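Local coordinates for Ro sixty-related protein, RSR (Deinococcus radiodurans, PDB 2NVO) that binds small RNAs that accumulate during recovery from ultraviolet irradiation and contributes to the resistance of the bacterium to ultraviolet light, at residues E260-A265 and L271-R276; A307-R312 and F355-P360. All blocks are in the same frame, centred on the assembly; numbering follows the deposited sequence.

Contact 1 (E260-A265 and L271-R276)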
loop_
_atom_site.group_PDB
_atom_site.type_symbol
_atom_site.label_atom_id
_atom_site.label_comp_id
_atom_site.label_asym_id
_atom_site.label_seq_id
_atom_site.Cartn_x
_atom_site.Cartn_y
_atom_site.Cartn_z
ATOM N N GLU A 260 20.910 -5.119 -21.184
ATOM C CA GLU A 260 19.995 -5.887 -22.029
ATOM C C GLU A 260 18.878 -6.525 -21.221
ATOM O O GLU A 260 17.776 -6.748 -21.729
ATOM C CB GLU A 260 20.747 -6.949 -22.839
ATOM C CG GLU A 260 21.905 -6.389 -23.648
ATOM C CD GLU A 260 21.532 -5.114 -24.383
ATOM O OE1 GLU A 260 20.388 -5.023 -24.884
ATOM O OE2 GLU A 260 22.385 -4.202 -24.457
ATOM N N VAL A 261 19.171 -6.822 -19.960
ATOM C CA VAL A 261 18.176 -7.400 -19.065
ATOM C C VAL A 261 17.128 -6.358 -18.681
ATOM O O VAL A 261 15.938 -6.649 -18.622
ATOM C CB VAL A 261 18.836 -7.977 -17.793
ATOM C CG1 VAL A 261 17.833 -8.069 -16.655
ATOM C CG2 VAL A 261 19.445 -9.340 -18.092
ATOM N N TYR A 262 17.576 -5.135 -18.429
ATOM C CA TYR A 262 16.646 -4.069 -18.076
ATOM C C TYR A 262 15.912 -3.529 -19.298
ATOM O O TYR A 262 14.695 -3.348 -19.270
ATOM C CB TYR A 262 17.343 -2.973 -17.263
ATOM C CG TYR A 262 17.241 -3.285 -15.794
ATOM C CD1 TYR A 262 16.002 -3.279 -15.163
ATOM C CD2 TYR A 262 18.355 -3.646 -15.055
ATOM C CE1 TYR A 262 15.875 -3.585 -13.835
ATOM C CE2 TYR A 262 18.238 -3.958 -13.708
ATOM C CZ TYR A 262 16.989 -3.928 -13.108
ATOM O OH TYR A 262 16.839 -4.239 -11.779
ATOM N N ARG A 263 16.665 -3.293 -20.365
ATOM C CA ARG A 263 16.089 -2.997 -21.668
ATOM C C ARG A 263 14.920 -3.944 -21.928
ATOM O O ARG A 263 13.820 -3.523 -22.295
ATOM C CB ARG A 263 17.159 -3.178 -22.745
ATOM C CG ARG A 263 16.858 -2.500 -24.063
ATOM C CD ARG A 263 18.147 -2.262 -24.814
ATOM N NE ARG A 263 18.893 -1.118 -24.293
ATOM C CZ ARG A 263 20.214 -0.997 -24.383
ATOM N NH1 ARG A 263 20.916 -1.963 -24.949
ATOM N NH2 ARG A 263 20.839 0.069 -23.892
ATOM N N ALA A 264 15.163 -5.228 -21.701
ATOM C CA ALA A 264 14.164 -6.252 -21.959
ATOM C C ALA A 264 12.982 -6.126 -21.006
ATOM O O ALA A 264 11.839 -6.362 -21.388
ATOM C CB ALA A 264 14.792 -7.639 -21.861
ATOM N N ALA A 265 13.271 -5.747 -19.765
ATOM C CA ALA A 265 12.244 -5.649 -18.727
ATOM C C ALA A 265 11.265 -4.495 -18.972
ATOM O O ALA A 265 10.073 -4.604 -18.691
ATOM C CB ALA A 265 12.902 -5.515 -17.352
ATOM N N LEU A 271 3.593 0.922 -16.130
ATOM C CA LEU A 271 4.064 2.215 -15.647
ATOM C C LEU A 271 4.555 2.173 -14.201
ATOM O O LEU A 271 5.564 2.791 -13.859
ATOM C CB LEU A 271 2.953 3.254 -15.807
ATOM C CG LEU A 271 3.286 4.722 -15.549
ATOM C CD1 LEU A 271 4.645 5.117 -16.129
ATOM C CD2 LEU A 271 2.174 5.594 -16.115
ATOM N N THR A 272 3.837 1.453 -13.353
ATOM C CA THR A 272 4.242 1.314 -11.962
ATOM C C THR A 272 5.670 0.788 -11.868
ATOM O O THR A 272 6.510 1.373 -11.180
ATOM C CB THR A 272 3.291 0.386 -11.205
ATOM O OG1 THR A 272 1.938 0.794 -11.455
ATOM C CG2 THR A 272 3.574 0.446 -9.710
ATOM N N TRP A 273 5.941 -0.300 -12.587
ATOM C CA TRP A 273 7.280 -0.873 -12.673
ATOM C C TRP A 273 8.272 0.182 -13.117
ATOM O O TRP A 273 9.345 0.351 -12.521
ATOM C CB TRP A 273 7.310 -2.043 -13.673
ATOM C CG TRP A 273 8.650 -2.738 -13.739
ATOM C CD1 TRP A 273 9.039 -3.833 -13.012
ATOM C CD2 TRP A 273 9.782 -2.382 -14.553
ATOM N NE1 TRP A 273 10.333 -4.178 -13.327
ATOM C CE2 TRP A 273 10.809 -3.306 -14.269
ATOM C CE3 TRP A 273 10.018 -1.380 -15.500
ATOM C CZ2 TRP A 273 12.057 -3.251 -14.891
ATOM C CZ3 TRP A 273 11.258 -1.327 -16.115
ATOM C CH2 TRP A 273 12.263 -2.256 -15.807
ATOM N N LEU A 274 7.909 0.884 -14.188
ATOM C CA LEU A 274 8.771 1.900 -14.768
ATOM C C LEU A 274 9.119 2.980 -13.746
ATOM O O LEU A 274 10.268 3.425 -13.654
ATOM C CB LEU A 274 8.098 2.524 -15.996
ATOM C CG LEU A 274 9.012 3.497 -16.732
ATOM C CD1 LEU A 274 10.322 2.807 -17.067
ATOM C CD2 LEU A 274 8.357 4.066 -17.988
ATOM N N LEU A 275 8.117 3.402 -12.982
ATOM C CA LEU A 275 8.323 4.445 -11.981
ATOM C C LEU A 275 9.374 4.049 -10.942
ATOM O O LEU A 275 10.264 4.840 -10.616
ATOM C CB LEU A 275 7.002 4.814 -11.314
ATOM C CG LEU A 275 6.115 5.663 -12.219
ATOM C CD1 LEU A 275 4.699 5.775 -11.655
ATOM C CD2 LEU A 275 6.743 7.016 -12.407
ATOM N N ARG A 276 9.299 2.821 -10.446
ATOM C CA ARG A 276 10.272 2.392 -9.443
ATOM C C ARG A 276 11.586 1.888 -10.020
ATOM O O ARG A 276 12.471 1.494 -9.269
ATOM C CB ARG A 276 9.676 1.364 -8.478
ATOM C CG ARG A 276 9.167 0.096 -9.114
ATOM C CD ARG A 276 8.905 -0.972 -8.047
ATOM N NE ARG A 276 7.748 -1.797 -8.399
ATOM C CZ ARG A 276 7.815 -2.948 -9.064
ATOM N NH1 ARG A 276 8.993 -3.439 -9.442
ATOM N NH2 ARG A 276 6.698 -3.615 -9.344
#
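Trp273 reaches across to helix 259-266 and brings the CZ2-CH2 edge of its six-membered ring against the methyl group of Ala265, CZ2 lying 3.4 Å from Ala265 CB. The contact joins two consecutive helices of the TROVE domain, linked by the short loop 267-270; the HEAT-like repeats of this domain build a horseshoe, and both segments lie in a region that probably binds RNA, as in related Ro proteins. Their backbones stay well apart, Ala265 CA and Trp273 CA being 9.2 Å from each other, and the indole bridges the distance. Setting CG anti to the backbone N (chi1 -176°) sends the side chain outward from helix 271-283. The carbonyl of Ala265 lies over one face of the indole, and its CB sits on the same side at the rim, next to CZ2 and CH2. Alanine suits this position because a single methyl lets the flat ring come close to the backbone.

Tyr262, one turn earlier on the same helix, meets the indole differently. It presents the CD1-CE1 side of its ring to the CZ2-CH2 side of Trp273, edge against edge with the rings turned obliquely, and CD1 is 3.9 Å from CH2. Both aromatic residues are buried, where their large carbon surfaces are of most use; Tyr262 also packs on Asn277, Asn280 and Leu281, further along the helix that carries Trp273. On another side of helix 259-266, Val261 and Ala264 rest on Met242 of helix 235-245. The polar Glu260 and Arg263 lie away from the indole and pair with each other in a salt bridge of 2.7 Å between Arg263 NH1 and Glu260 OE2. Within helix 271-283, the guanidinium group of Arg276 turns one face to Trp273 CA, which stands 4.2 Å above its plane.

Contact 2 (A307-R312 and F355-P360)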
loop_
_atom_site.group_PDB
_atom_site.type_symbol
_atom_site.label_atom_id
_atom_site.label_comp_id
_atom_site.label_asym_id
_atom_site.label_seq_id
_atom_site.Cartn_x
_atom_site.Cartn_y
_atom_site.Cartn_z
ATOM N N ALA A 307 -2.247 5.706 -19.558
ATOM C CA ALA A 307 -1.470 4.751 -18.788
ATOM C C ALA A 307 -1.439 5.172 -17.311
ATOM O O ALA A 307 -1.432 4.327 -16.419
ATOM C CB ALA A 307 -0.060 4.624 -19.354
ATOM N N LEU A 308 -1.420 6.482 -17.071
ATOM C CA LEU A 308 -1.524 7.019 -15.720
ATOM C C LEU A 308 -2.856 6.604 -15.073
ATOM O O LEU A 308 -2.888 6.138 -13.924
ATOM C CB LEU A 308 -1.382 8.545 -15.752
ATOM C CG LEU A 308 0.035 9.083 -16.006
ATOM C CD1 LEU A 308 0.022 10.555 -16.345
ATOM C CD2 LEU A 308 0.961 8.806 -14.803
ATOM N N LYS A 309 -3.951 6.762 -15.818
ATOM C CA LYS A 309 -5.279 6.434 -15.302
ATOM C C LYS A 309 -5.442 4.951 -15.022
ATOM O O LYS A 309 -5.880 4.560 -13.945
ATOM C CB LYS A 309 -6.374 6.907 -16.264
ATOM C CG LYS A 309 -7.786 6.488 -15.857
ATOM C CD LYS A 309 -8.818 6.954 -16.880
ATOM C CE LYS A 309 -10.246 6.777 -16.368
ATOM N NZ LYS A 309 -10.561 5.356 -16.020
ATOM N N ARG A 310 -5.087 4.121 -15.995
ATOM C CA ARG A 310 -5.264 2.679 -15.866
ATOM C C ARG A 310 -4.363 2.083 -14.794
ATOM O O ARG A 310 -4.723 1.104 -14.135
ATOM C CB ARG A 310 -5.034 1.987 -17.215
ATOM C CG ARG A 310 -4.877 0.473 -17.130
ATOM C CD ARG A 310 -4.891 -0.139 -18.520
ATOM N NE ARG A 310 -4.354 0.790 -19.511
ATOM C CZ ARG A 310 -3.103 0.768 -19.963
ATOM N NH1 ARG A 310 -2.251 -0.150 -19.520
ATOM N NH2 ARG A 310 -2.705 1.666 -20.862
ATOM N N GLY A 311 -3.189 2.682 -14.619
ATOM C CA GLY A 311 -2.261 2.258 -13.589
ATOM C C GLY A 311 -2.591 2.880 -12.242
ATOM O O GLY A 311 -1.948 2.574 -11.235
ATOM N N ARG A 312 -3.582 3.767 -12.226
ATOM C CA ARG A 312 -4.018 4.401 -10.983
ATOM C C ARG A 312 -2.856 5.053 -10.225
ATOM O O ARG A 312 -2.727 4.896 -9.009
ATOM C CB ARG A 312 -4.722 3.375 -10.086
ATOM C CG ARG A 312 -5.960 2.746 -10.719
ATOM C CD ARG A 312 -6.866 2.103 -9.673
ATOM N NE ARG A 312 -6.653 0.662 -9.527
ATOM C CZ ARG A 312 -5.830 0.105 -8.641
ATOM N NH1 ARG A 312 -5.115 0.860 -7.815
ATOM N NH2 ARG A 312 -5.717 -1.216 -8.584
ATOM N N PHE A 355 -3.422 14.003 -10.584
ATOM C CA PHE A 355 -4.506 14.571 -9.781
ATOM C C PHE A 355 -5.877 14.174 -10.323
ATOM O O PHE A 355 -6.810 13.933 -9.564
ATOM C CB PHE A 355 -4.419 16.091 -9.740
ATOM C CG PHE A 355 -3.415 16.616 -8.769
ATOM C CD1 PHE A 355 -3.821 17.306 -7.639
ATOM C CD2 PHE A 355 -2.055 16.433 -8.989
ATOM C CE1 PHE A 355 -2.882 17.796 -6.744
ATOM C CE2 PHE A 355 -1.124 16.938 -8.105
ATOM C CZ PHE A 355 -1.538 17.614 -6.981
ATOM N N GLY A 356 -5.986 14.089 -11.644
ATOM C CA GLY A 356 -7.242 13.745 -12.280
ATOM C C GLY A 356 -7.738 12.354 -11.959
ATOM O O GLY A 356 -8.906 12.036 -12.196
ATOM N N ASN A 357 -6.867 11.520 -11.405
ATOM C CA ASN A 357 -7.239 10.146 -11.085
ATOM C C ASN A 357 -7.316 9.824 -9.586
ATOM O O ASN A 357 -7.422 8.662 -9.201
ATOM C CB ASN A 357 -6.308 9.175 -11.812
ATOM C CG ASN A 357 -6.158 9.516 -13.306
ATOM O OD1 ASN A 357 -5.049 9.577 -13.830
ATOM N ND2 ASN A 357 -7.280 9.767 -13.978
ATOM N N VAL A 358 -7.268 10.851 -8.740
ATOM C CA VAL A 358 -7.448 10.654 -7.301
ATOM C C VAL A 358 -8.929 10.451 -6.963
ATOM O O VAL A 358 -9.772 11.245 -7.371
ATOM C CB VAL A 358 -6.918 11.865 -6.492
ATOM C CG1 VAL A 358 -7.368 11.789 -5.042
ATOM C CG2 VAL A 358 -5.397 11.943 -6.583
ATOM N N GLN A 359 -9.246 9.401 -6.213
ATOM C CA GLN A 359 -10.622 9.227 -5.726
ATOM C C GLN A 359 -10.852 10.059 -4.462
ATOM O O GLN A 359 -10.316 9.750 -3.412
ATOM C CB GLN A 359 -10.942 7.754 -5.456
ATOM C CG GLN A 359 -10.712 6.840 -6.659
ATOM C CD GLN A 359 -11.403 7.333 -7.931
ATOM O OE1 GLN A 359 -10.804 7.351 -9.008
ATOM N NE2 GLN A 359 -12.669 7.728 -7.807
ATOM N N PRO A 360 -11.649 11.125 -4.581
ATOM C CA PRO A 360 -11.915 12.093 -3.513
ATOM C C PRO A 360 -12.810 11.521 -2.420
ATOM O O PRO A 360 -13.557 10.572 -2.651
ATOM C CB PRO A 360 -12.666 13.216 -4.233
ATOM C CG PRO A 360 -12.510 12.942 -5.695
ATOM C CD PRO A 360 -12.341 11.476 -5.823
#
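Asn357 holds CG beside its own backbone N and anti to the carbonyl carbon (chi1 -49°), which swings the carboxamide out toward helix 305-310, while Lys309 keeps CG anti to its N and runs its chain off across the amide at about a right angle. The amide thus lays one face against the root of the lysine; asparagine suits the place because its short, flat group can lie face-on there. Its OD1 is 3.5 Å from Lys309 CA, and ND2 sits 3.8 Å from Lys309 CB. No hydrogen bond crosses here; this is van der Waals packing of a flat, polar group on aliphatic carbon, with the Leu308 CB at 4.3 Å from OD1 filling in beside it. Lysine fits this exposed position because its methylenes can pack while the ammonium group is carried away from the asparagine.

The helix stops here in a Schellman motif. Arg312 leaves helical geometry with a positive phi of 53°, and its N bonds back to Lys309 O at 3.0 Å as part of the motif, while Gly311 N keeps an ordinary helical bond to Ala307 O. Lys309, Arg310 and Arg312 fan out from the carboxyl end of the helix, whose dipole would probably favour their positive charge. Asn357 belongs to the connection between TROVE helix 341-354 and strand 364-369 of the VWFA-like domain. Just before it, Phe355 makes a cation-pi contact with Arg401 of helix 388-402 and an edge-to-face contact with Phe351. The turn following Phe355 is closed by Val358 N, which donates to Phe355 O over 3.2 Å.

From the N terminus, contact 1 comes first: it closes the short turn between helices 259-266 and 271-283. The chain then passes through helix 292-302 before reaching helix 305-310, where contact 2 opens; its larger loop takes in helices 315-326 and 341-354 before returning at residues 355-360. The two contacts are thus in series, neither nesting nor crossing, with centres about 21 Å apart. They join directly through Leu271, whose CD2 meets Leu308 CD2 at 3.7 Å, so that helix 271-283 packs on helix 305-310. Contact 1 links neighbouring helices of the TROVE horseshoe, whereas contact 2 brings a TROVE helix against the connection into the VWFA-like domain that closes the ring.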